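PDB 7ADK: putative immunoglobulin-blocking virulence protein from Mycoplasma mycoides subsp. capri, which probably binds antibodies at the mycoplasma surface and, together with a partner protease, promotes their dissociation from antigen. Local coordinates for residues A[648-654]-A[685-691]; A[618-622]-A[655-660]. All coordinates share one frame. Residues are numbered along the deposited sequence.

Interaction 1 (A[648-654]-A[685-691])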
loop_
_atom_site.group_PDB
_atom_site.type_symbol
_atom_site.label_atom_id
_atom_site.label_comp_id
_atom_site.label_asym_id
_atom_site.label_seq_id
_atom_site.Cartn_x
_atom_site.Cartn_y
_atom_site.Cartn_z
ATOM N N SER A 648 -2.289 7.361 -25.638
ATOM C CA SER A 648 -2.251 5.888 -25.606
ATOM C C SER A 648 -1.210 5.263 -26.540
ATOM O O SER A 648 -0.841 4.110 -26.369
ATOM C CB SER A 648 -3.628 5.337 -25.960
ATOM O OG SER A 648 -3.973 5.684 -27.287
ATOM N N TYR A 649 -0.735 6.019 -27.526
ATOM C CA TYR A 649 0.326 5.652 -28.444
ATOM C C TYR A 649 1.637 6.343 -28.063
ATOM O O TYR A 649 1.669 7.524 -27.736
ATOM C CB TYR A 649 -0.107 5.960 -29.886
ATOM C CG TYR A 649 -0.547 7.386 -30.163
ATOM C CD1 TYR A 649 -1.897 7.751 -30.026
ATOM C CD2 TYR A 649 0.390 8.345 -30.571
ATOM C CE1 TYR A 649 -2.300 9.072 -30.290
ATOM C CE2 TYR A 649 -0.012 9.667 -30.843
ATOM C CZ TYR A 649 -1.362 10.035 -30.699
ATOM O OH TYR A 649 -1.751 11.308 -30.968
ATOM N N PHE A 650 2.752 5.625 -28.115
ATOM C CA PHE A 650 4.064 6.255 -28.067
ATOM C C PHE A 650 4.446 6.726 -29.473
ATOM O O PHE A 650 4.903 5.946 -30.301
ATOM C CB PHE A 650 5.081 5.290 -27.449
ATOM C CG PHE A 650 6.502 5.809 -27.461
ATOM C CD1 PHE A 650 6.817 7.005 -26.797
ATOM C CD2 PHE A 650 7.501 5.119 -28.164
ATOM C CE1 PHE A 650 8.124 7.509 -26.847
ATOM C CE2 PHE A 650 8.804 5.621 -28.213
ATOM C CZ PHE A 650 9.114 6.818 -27.555
ATOM N N GLU A 651 4.229 8.002 -29.762
ATOM C CA GLU A 651 4.608 8.618 -31.028
ATOM C C GLU A 651 6.122 8.804 -31.090
ATOM O O GLU A 651 6.729 9.385 -30.186
ATOM C CB GLU A 651 3.836 9.935 -31.216
ATOM C CG GLU A 651 3.784 10.457 -32.657
ATOM C CD GLU A 651 5.027 11.211 -33.131
ATOM O OE1 GLU A 651 5.798 11.743 -32.306
ATOM O OE2 GLU A 651 5.222 11.315 -34.359
ATOM N N ILE A 652 6.759 8.289 -32.140
ATOM C CA ILE A 652 8.188 8.481 -32.388
ATOM C C ILE A 652 8.456 8.663 -33.888
ATOM O O ILE A 652 7.902 7.949 -34.717
ATOM C CB ILE A 652 9.015 7.376 -31.683
ATOM C CG1 ILE A 652 10.526 7.643 -31.774
ATOM C CG2 ILE A 652 8.701 5.972 -32.189
ATOM C CD1 ILE A 652 11.343 6.945 -30.697
ATOM N N SER A 653 9.312 9.627 -34.231
ATOM C CA SER A 653 9.835 9.818 -35.586
ATOM C C SER A 653 10.677 8.607 -36.030
ATOM O O SER A 653 11.012 7.725 -35.241
ATOM C CB SER A 653 10.629 11.131 -35.640
ATOM O OG SER A 653 11.002 11.490 -36.949
ATOM N N SER A 654 11.183 8.580 -37.258
ATOM C CA SER A 654 12.236 7.640 -37.662
ATOM C C SER A 654 13.645 8.129 -37.230
ATOM O O SER A 654 14.579 8.167 -38.023
ATOM C CB SER A 654 12.089 7.329 -39.155
ATOM O OG SER A 654 12.595 6.052 -39.452
ATOM N N THR A 685 -0.991 0.940 -24.010
ATOM C CA THR A 685 -1.502 -0.336 -24.526
ATOM C C THR A 685 -2.056 -0.202 -25.948
ATOM O O THR A 685 -2.457 -1.192 -26.558
ATOM C CB THR A 685 -2.545 -0.943 -23.573
ATOM O OG1 THR A 685 -3.659 -0.092 -23.435
ATOM C CG2 THR A 685 -1.974 -1.177 -22.172
ATOM N N THR A 686 -2.046 0.995 -26.532
ATOM C CA THR A 686 -1.985 1.162 -27.996
ATOM C C THR A 686 -0.509 1.209 -28.440
ATOM O O THR A 686 0.426 1.185 -27.642
ATOM C CB THR A 686 -2.853 2.360 -28.443
ATOM O OG1 THR A 686 -4.192 2.040 -28.158
ATOM C CG2 THR A 686 -2.857 2.716 -29.931
ATOM N N SER A 687 -0.276 1.161 -29.739
ATOM C CA SER A 687 1.019 0.885 -30.338
ATOM C C SER A 687 2.117 1.924 -30.091
ATOM O O SER A 687 1.869 3.073 -29.742
ATOM C CB SER A 687 0.806 0.804 -31.854
ATOM O OG SER A 687 -0.329 0.028 -32.169
ATOM N N ILE A 688 3.345 1.556 -30.442
ATOM C CA ILE A 688 4.339 2.546 -30.859
ATOM C C ILE A 688 3.902 3.067 -32.233
ATOM O O ILE A 688 3.863 2.302 -33.199
ATOM C CB ILE A 688 5.740 1.923 -30.924
ATOM C CG1 ILE A 688 6.161 1.451 -29.523
ATOM C CG2 ILE A 688 6.746 2.918 -31.515
ATOM C CD1 ILE A 688 7.566 0.870 -29.476
ATOM N N ARG A 689 3.569 4.352 -32.341
ATOM C CA ARG A 689 3.260 5.004 -33.614
ATOM C C ARG A 689 4.556 5.491 -34.237
ATOM O O ARG A 689 5.195 6.394 -33.708
ATOM C CB ARG A 689 2.241 6.128 -33.380
ATOM C CG ARG A 689 2.008 7.014 -34.620
ATOM C CD ARG A 689 1.006 8.151 -34.403
ATOM N NE ARG A 689 -0.372 7.688 -34.149
ATOM C CZ ARG A 689 -1.433 8.471 -34.079
ATOM N NH1 ARG A 689 -1.380 9.746 -34.313
ATOM N NH2 ARG A 689 -2.589 7.989 -33.761
ATOM N N ILE A 690 4.922 4.918 -35.374
ATOM C CA ILE A 690 6.104 5.302 -36.137
ATOM C C ILE A 690 5.655 6.303 -37.204
ATOM O O ILE A 690 4.837 5.974 -38.066
ATOM C CB ILE A 690 6.786 4.053 -36.733
ATOM C CG1 ILE A 690 7.260 3.112 -35.604
ATOM C CG2 ILE A 690 7.957 4.468 -37.639
ATOM C CD1 ILE A 690 7.896 1.806 -36.067
ATOM N N SER A 691 6.165 7.532 -37.144
ATOM C CA SER A 691 5.877 8.604 -38.107
ATOM C C SER A 691 7.066 8.889 -39.044
ATOM O O SER A 691 8.201 8.498 -38.773
ATOM C CB SER A 691 5.388 9.851 -37.360
ATOM O OG SER A 691 6.397 10.405 -36.558
#
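S648 opens the contact with a weak hydrogen bond: T686 N lies 3.3 Å from S648 O. Its side chain lies against that of T686, with S648 OG 3.7 Å from T686 CB. Y649 lays its ring on R689. The guanidinium is nearly parallel to the ring, at 4°, and R689 CZ sits 3.7 Å from the centroid of the Y649 ring, over the face. This is a stacked cation-pi pair. From F650 on, the two backbones run as parallel strands, 650-652 beside 688-690. F650 N donates to S687 O (3.2 Å), and R689 N donates to F650 O (2.9 Å). One residue of the first strand thus bonds to the two residues that flank I688, as parallel pairing requires. The strands form two of the three in a small parallel sheet. Strand 688-690 is the middle one, and 720-722 pairs with its other edge. Helix 698-709 covers the face that carries F650, I652 and I688. There the F650 ring meets F679 and Y707. E651 points to the other face, as R689 does. Its carboxylate reaches across to the neighbouring segment, where S691 OG donates to E651 OE2 at 2.7 Å. I652 repeats the backbone pattern: I652 N donates to R689 O (2.9 Å) and I652 O accepts from S691 N (3.0 Å). I652 CG2 packs on I688 CG2 at 3.7 Å. S653 CA lies 3.6 Å from S691 OG. At S654 the chain turns off, and S654 OG bonds to the backbone oxygen of T694.

Interaction 2 (A[618-622]-A[655-660])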
loop_
_atom_site.group_PDB
_atom_site.type_symbol
_atom_site.label_atom_id
_atom_site.label_comp_id
_atom_site.label_asym_id
_atom_site.label_seq_id
_atom_site.Cartn_x
_atom_site.Cartn_y
_atom_site.Cartn_z
ATOM N N LYS A 618 12.581 11.554 -26.405
ATOM C CA LYS A 618 11.925 10.275 -26.744
ATOM C C LYS A 618 12.859 9.066 -26.691
ATOM O O LYS A 618 12.424 7.931 -26.808
ATOM C CB LYS A 618 11.249 10.433 -28.117
ATOM C CG LYS A 618 9.978 11.294 -28.011
ATOM C CD LYS A 618 9.346 11.628 -29.360
ATOM C CE LYS A 618 10.117 12.647 -30.207
ATOM N NZ LYS A 618 10.042 14.032 -29.701
ATOM N N SER A 619 14.146 9.281 -26.512
ATOM C CA SER A 619 15.211 8.325 -26.775
ATOM C C SER A 619 16.484 8.730 -26.027
ATOM O O SER A 619 16.574 9.836 -25.503
ATOM C CB SER A 619 15.453 8.312 -28.288
ATOM O OG SER A 619 15.812 9.579 -28.796
ATOM N N LEU A 620 17.508 7.883 -26.025
ATOM C CA LEU A 620 18.879 8.272 -25.654
ATOM C C LEU A 620 19.631 9.021 -26.787
ATOM O O LEU A 620 20.859 9.080 -26.764
ATOM C CB LEU A 620 19.648 7.037 -25.141
ATOM C CG LEU A 620 19.532 6.764 -23.634
ATOM C CD1 LEU A 620 18.104 6.630 -23.149
ATOM C CD2 LEU A 620 20.260 5.469 -23.293
ATOM N N LYS A 621 18.944 9.582 -27.795
ATOM C CA LYS A 621 19.587 10.407 -28.834
ATOM C C LYS A 621 20.265 11.622 -28.193
ATOM O O LYS A 621 19.663 12.298 -27.371
ATOM C CB LYS A 621 18.558 10.866 -29.887
ATOM C CG LYS A 621 19.207 11.551 -31.102
ATOM C CD LYS A 621 18.219 12.289 -32.011
ATOM C CE LYS A 621 17.981 13.742 -31.614
ATOM N NZ LYS A 621 19.100 14.629 -32.006
ATOM N N GLY A 622 21.491 11.925 -28.598
ATOM C CA GLY A 622 22.220 13.123 -28.186
ATOM C C GLY A 622 22.802 13.076 -26.780
ATOM O O GLY A 622 23.316 14.079 -26.311
ATOM N N ASP A 655 13.820 8.521 -35.964
ATOM C CA ASP A 655 15.129 8.713 -35.305
ATOM C C ASP A 655 15.668 7.410 -34.683
ATOM O O ASP A 655 16.765 7.373 -34.137
ATOM C CB ASP A 655 15.077 9.817 -34.226
ATOM C CG ASP A 655 14.445 9.388 -32.899
ATOM O OD1 ASP A 655 13.505 8.582 -32.943
ATOM O OD2 ASP A 655 14.873 9.851 -31.815
ATOM N N GLU A 656 14.913 6.318 -34.736
ATOM C CA GLU A 656 15.270 5.048 -34.110
ATOM C C GLU A 656 16.534 4.428 -34.694
ATOM O O GLU A 656 17.177 3.641 -34.021
ATOM C CB GLU A 656 14.098 4.067 -34.196
ATOM C CG GLU A 656 12.870 4.595 -33.457
ATOM C CD GLU A 656 11.865 3.494 -33.144
ATOM O OE1 GLU A 656 11.099 3.104 -34.047
ATOM O OE2 GLU A 656 11.849 3.014 -31.994
ATOM N N LEU A 657 16.941 4.821 -35.902
ATOM C CA LEU A 657 18.235 4.473 -36.499
ATOM C C LEU A 657 19.417 5.001 -35.666
ATOM O O LEU A 657 20.513 4.444 -35.702
ATOM C CB LEU A 657 18.321 5.078 -37.909
ATOM C CG LEU A 657 17.365 4.498 -38.962
ATOM C CD1 LEU A 657 15.946 5.046 -38.886
ATOM C CD2 LEU A 657 17.894 4.847 -40.347
ATOM N N ASN A 658 19.183 6.078 -34.915
ATOM C CA ASN A 658 20.160 6.852 -34.165
ATOM C C ASN A 658 19.689 7.223 -32.740
ATOM O O ASN A 658 20.190 8.174 -32.147
ATOM C CB ASN A 658 20.604 8.054 -35.014
ATOM C CG ASN A 658 19.479 9.009 -35.350
ATOM O OD1 ASN A 658 18.804 8.887 -36.358
ATOM N ND2 ASN A 658 19.273 10.004 -34.540
ATOM N N GLU A 659 18.771 6.461 -32.138
ATOM C CA GLU A 659 18.746 6.375 -30.677
ATOM C C GLU A 659 20.023 5.640 -30.227
ATOM O O GLU A 659 20.345 4.574 -30.756
ATOM C CB GLU A 659 17.489 5.671 -30.138
ATOM C CG GLU A 659 17.716 5.360 -28.644
ATOM C CD GLU A 659 16.532 4.822 -27.857
ATOM O OE1 GLU A 659 15.699 4.092 -28.421
ATOM O OE2 GLU A 659 16.484 5.096 -26.640
ATOM N N ALA A 660 20.721 6.174 -29.228
ATOM C CA ALA A 660 21.900 5.530 -28.697
ATOM C C ALA A 660 21.505 4.209 -27.992
ATOM O O ALA A 660 20.673 4.178 -27.083
ATOM C CB ALA A 660 22.661 6.544 -27.862
#
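Two acidic side chains of 655-660 reach across to 618-622, and neither meets a basic group there. E659 OE2 accepts from the backbone L620 N at 3.0 Å, with a nearly straight angle of 164°. D655 OD2 accepts from S619 OG at 3.2 Å. The nearby lysine brings only its aliphatic part: K621 CD is 4.1 Å from D655 OD2 and 3.6 Å from N658 ND2. The end of its side chain leads away. S619 has a double role. Besides donating to D655, S619 OG accepts from K621 N at 3.3 Å. This closes an ST turn, which holds S619, L620 and K621 in a tight bend. The bend leaves L620 N pointing at the E659 carboxylate. Neither segment holds a regular helix or strand. The first lies in the loop from strand 608-610 to strand 640-643, two neighbours in the five-stranded parallel sheet. The second lies in the loop that leads from strand 650-652 of the small three-stranded sheet to strand 676-679 of the five-stranded one. Segment 655-660 makes a turn of its own, with N658 N bonded to D655 O at 2.9 Å. Beyond it, A660 points toward the first segment. A660 CB is 3.3 Å from L620 O and 4.1 Å from L620 CB. L620 also packs on F625 and I638. Helix 698-709 borders both loops: Y707 OH bonds to K618 O, and N703 ND2 bonds to the backbone oxygens of E656 and E659.

How the interactions relate
The centres of the two interactions lie about 14 Å apart, on the same side of the chain's centre and near its C-terminal end. Their segments alternate along the chain: 618-622, 648-654, 655-660, then 685-691. Segment 655-660 follows 648-654 directly, so one continuous run serves both. They also touch: F650 CZ lies 3.6 Å from K618 O, and E651 O lies 3.5 Å from K618 CD. Helix 698-709 is shared, and its Y707 meets residues of both. Interaction 1 pairs two of the three strands of the small sheet, while interaction 2 joins loops beside it. The two contacts thus join the small sheet to the loop between strands 608-610 and 640-643, next to helix 698-709.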